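Local atomic coordinates of flagellar brake protein YcgR (Escherichia coli K-12, PDB entry 5Y6H), a protein that acts as a flagellar brake that slows the motor when cyclic di-GMP is bound, its N-terminal domain, the part described here, being involved in FliG binding. Residues T74-Q78 against G79-E83. Sequence-based numbering, arbitrary orientation.
Sequences TAETQ and GAKVE
Ala75 and Val82 face each other as a hydrogen-bonded antiparallel pair: Val82 N gives a short bond to Ala75 O (2.6 Å), and Ala75 N bonds back to Val82 O. Thr77 and Ala80 form the same reciprocal pair of backbone bonds next to the turn. At the intervening non-hydrogen-bonded pair, Glu76 CA and Lys81 CA come within 4.1 Å, and CA-H...O contacts such as Glu76 CA to Ala80 O (3.1 Å) supplement the bonds.

Between side chains, the main meeting is that of Glu76 and Lys81, which run side by side on one face. With Glu76 CG lodged between its own backbone N and carbonyl carbon (chi1 53°), the extended chain brings its carboxylate alongside the end of Lys81. Glu76 OE2 lies 3.4 Å from Lys81 CE but 4.0 Å from Lys81 NZ, a long salt bridge. On the same face Thr74 CG2 rests 3.6 Å from Glu83 OE2, which is hydrogen-bonded to Tyr4 OH. On the other face Ala75 packs on Leu23 and Val82 on Val19, both of helix 13-26.

Gln78 and Gly79 make the corner, both with positive phi (87° at Gly79). The whole is a beta hairpin with a two-residue loop, a type I' turn from Thr77 to Ala80, joining neighbouring strands 71-77 and 80-86 in the antiparallel sheet of the PilZN domain.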
ATOM      1  N   THR A  74       4.413  -1.485   3.124  1.00 19.48           N
ATOM      2  CA  THR A  74       4.627  -2.600   4.040  1.00 20.23           C
ATOM      3  C   THR A  74       3.550  -2.620   5.116  1.00 16.56           C
ATOM      4  O   THR A  74       3.052  -1.574   5.541  1.00 24.89           O
ATOM      5  CB  THR A  74       6.009  -2.521   4.719  1.00 24.07           C
ATOM      6  OG1 THR A  74       6.178  -1.223   5.303  1.00 29.17           O
ATOM      7  CG2 THR A  74       7.115  -2.758   3.689  1.00 20.17           C
ATOM      8  N   ALA A  75       3.212  -3.824   5.572  1.00 17.80           N
ATOM      9  CA  ALA A  75       2.266  -3.997   6.664  1.00 17.53           C
ATOM     10  C   ALA A  75       2.520  -5.358   7.290  1.00 17.43           C
ATOM     11  O   ALA A  75       2.768  -6.334   6.577  1.00 21.51           O
ATOM     12  CB  ALA A  75       0.810  -3.894   6.191  1.00 23.08           C
ATOM     13  N   GLU A  76       2.475  -5.426   8.618  1.00 17.36           N
ATOM     14  CA  GLU A  76       2.750  -6.698   9.267  1.00 20.51           C
ATOM     15  C   GLU A  76       1.960  -6.833  10.560  1.00 20.98           C
ATOM     16  O   GLU A  76       1.734  -5.855  11.278  1.00 22.54           O
ATOM     17  CB  GLU A  76       4.245  -6.883   9.554  1.00 30.51           C
ATOM     18  CG  GLU A  76       4.895  -5.752  10.327  1.00 41.29           C
ATOM     19  CD  GLU A  76       6.407  -5.766  10.192  1.00 51.87           C
ATOM     20  OE1 GLU A  76       7.016  -6.815  10.487  1.00 52.21           O
ATOM     21  OE2 GLU A  76       6.985  -4.735   9.784  1.00 54.84           O
ATOM     22  N   THR A  77       1.546  -8.068  10.842  1.00 20.66           N
ATOM     23  CA  THR A  77       0.920  -8.418  12.109  1.00 17.40           C
ATOM     24  C   THR A  77       1.124  -9.907  12.363  1.00 24.15           C
ATOM     25  O   THR A  77       1.056 -10.717  11.434  1.00 22.52           O
ATOM     26  CB  THR A  77      -0.578  -8.062  12.128  1.00 20.99           C
ATOM     27  OG1 THR A  77      -1.121  -8.342  13.425  1.00 23.21           O
ATOM     28  CG2 THR A  77      -1.350  -8.853  11.078  1.00 22.45           C
ATOM     29  N   GLN A  78       1.406 -10.250  13.621  1.00 22.32           N
ATOM     30  CA  GLN A  78       1.495 -11.642  14.068  1.00 21.93           C
ATOM     31  C   GLN A  78       2.443 -12.467  13.196  1.00 25.84           C
ATOM     32  O   GLN A  78       2.190 -13.635  12.898  1.00 30.96           O
ATOM     33  CB  GLN A  78       0.105 -12.281  14.119  1.00 23.13           C
ATOM     34  CG  GLN A  78      -0.871 -11.574  15.058  1.00 24.51           C
ATOM     35  CD  GLN A  78      -0.441 -11.623  16.517  1.00 27.44           C
ATOM     36  OE1 GLN A  78       0.443 -12.396  16.898  1.00 26.17           O
ATOM     37  NE2 GLN A  78      -1.069 -10.793  17.341  1.00 24.09           N
ATOM     38  N   GLY A  79       3.549 -11.850  12.781  1.00 26.34           N
ATOM     39  CA  GLY A  79       4.582 -12.545  12.039  1.00 31.70           C
ATOM     40  C   GLY A  79       4.394 -12.606  10.537  1.00 30.31           C
ATOM     41  O   GLY A  79       5.260 -13.163   9.847  1.00 31.77           O
ATOM     42  N   ALA A  80       3.303 -12.064  10.008  1.00 26.67           N
ATOM     43  CA  ALA A  80       3.037 -12.053   8.576  1.00 22.48           C
ATOM     44  C   ALA A  80       3.222 -10.642   8.041  1.00 21.76           C
ATOM     45  O   ALA A  80       2.656  -9.693   8.591  1.00 27.65           O
ATOM     46  CB  ALA A  80       1.620 -12.547   8.278  1.00 22.58           C
ATOM     47  N   LYS A  81       3.994 -10.506   6.963  1.00 23.13           N
ATOM     48  CA  LYS A  81       4.299  -9.205   6.381  1.00 20.27           C
ATOM     49  C   LYS A  81       3.816  -9.143   4.939  1.00 19.74           C
ATOM     50  O   LYS A  81       4.041 -10.075   4.160  1.00 23.60           O
ATOM     51  CB  LYS A  81       5.802  -8.910   6.434  1.00 24.92           C
ATOM     52  CG  LYS A  81       6.184  -7.583   5.788  1.00 27.54           C
ATOM     53  CD  LYS A  81       7.684  -7.342   5.862  1.00 40.79           C
ATOM     54  CE  LYS A  81       8.037  -6.401   7.003  1.00 46.93           C
ATOM     55  NZ  LYS A  81       9.459  -5.961   6.939  1.00 55.76           N
ATOM     56  N   VAL A  82       3.160  -8.041   4.591  1.00 18.24           N
ATOM     57  CA  VAL A  82       2.808  -7.718   3.214  1.00 17.93           C
ATOM     58  C   VAL A  82       3.801  -6.680   2.714  1.00 18.18           C
ATOM     59  O   VAL A  82       4.109  -5.720   3.429  1.00 19.83           O
ATOM     60  CB  VAL A  82       1.365  -7.191   3.121  1.00 22.00           C
ATOM     61  CG1 VAL A  82       1.064  -6.671   1.716  1.00 18.93           C
ATOM     62  CG2 VAL A  82       0.372  -8.273   3.533  1.00 24.81           C
ATOM     63  N   GLU A  83       4.322  -6.872   1.501  1.00 16.60           N
ATOM     64  CA  GLU A  83       5.198  -5.877   0.892  1.00 17.74           C
ATOM     65  C   GLU A  83       4.957  -5.822  -0.610  1.00 16.82           C
ATOM     66  O   GLU A  83       4.942  -6.860  -1.277  1.00 19.48           O
ATOM     67  CB  GLU A  83       6.675  -6.179   1.174  1.00 25.62           C
ATOM     68  CG  GLU A  83       7.637  -5.275   0.415  1.00 29.98           C
ATOM     69  CD  GLU A  83       9.054  -5.334   0.957  1.00 42.71           C
ATOM     70  OE1 GLU A  83       9.992  -5.521   0.153  1.00 44.53           O
ATOM     71  OE2 GLU A  83       9.231  -5.190   2.186  1.00 44.21           O
TER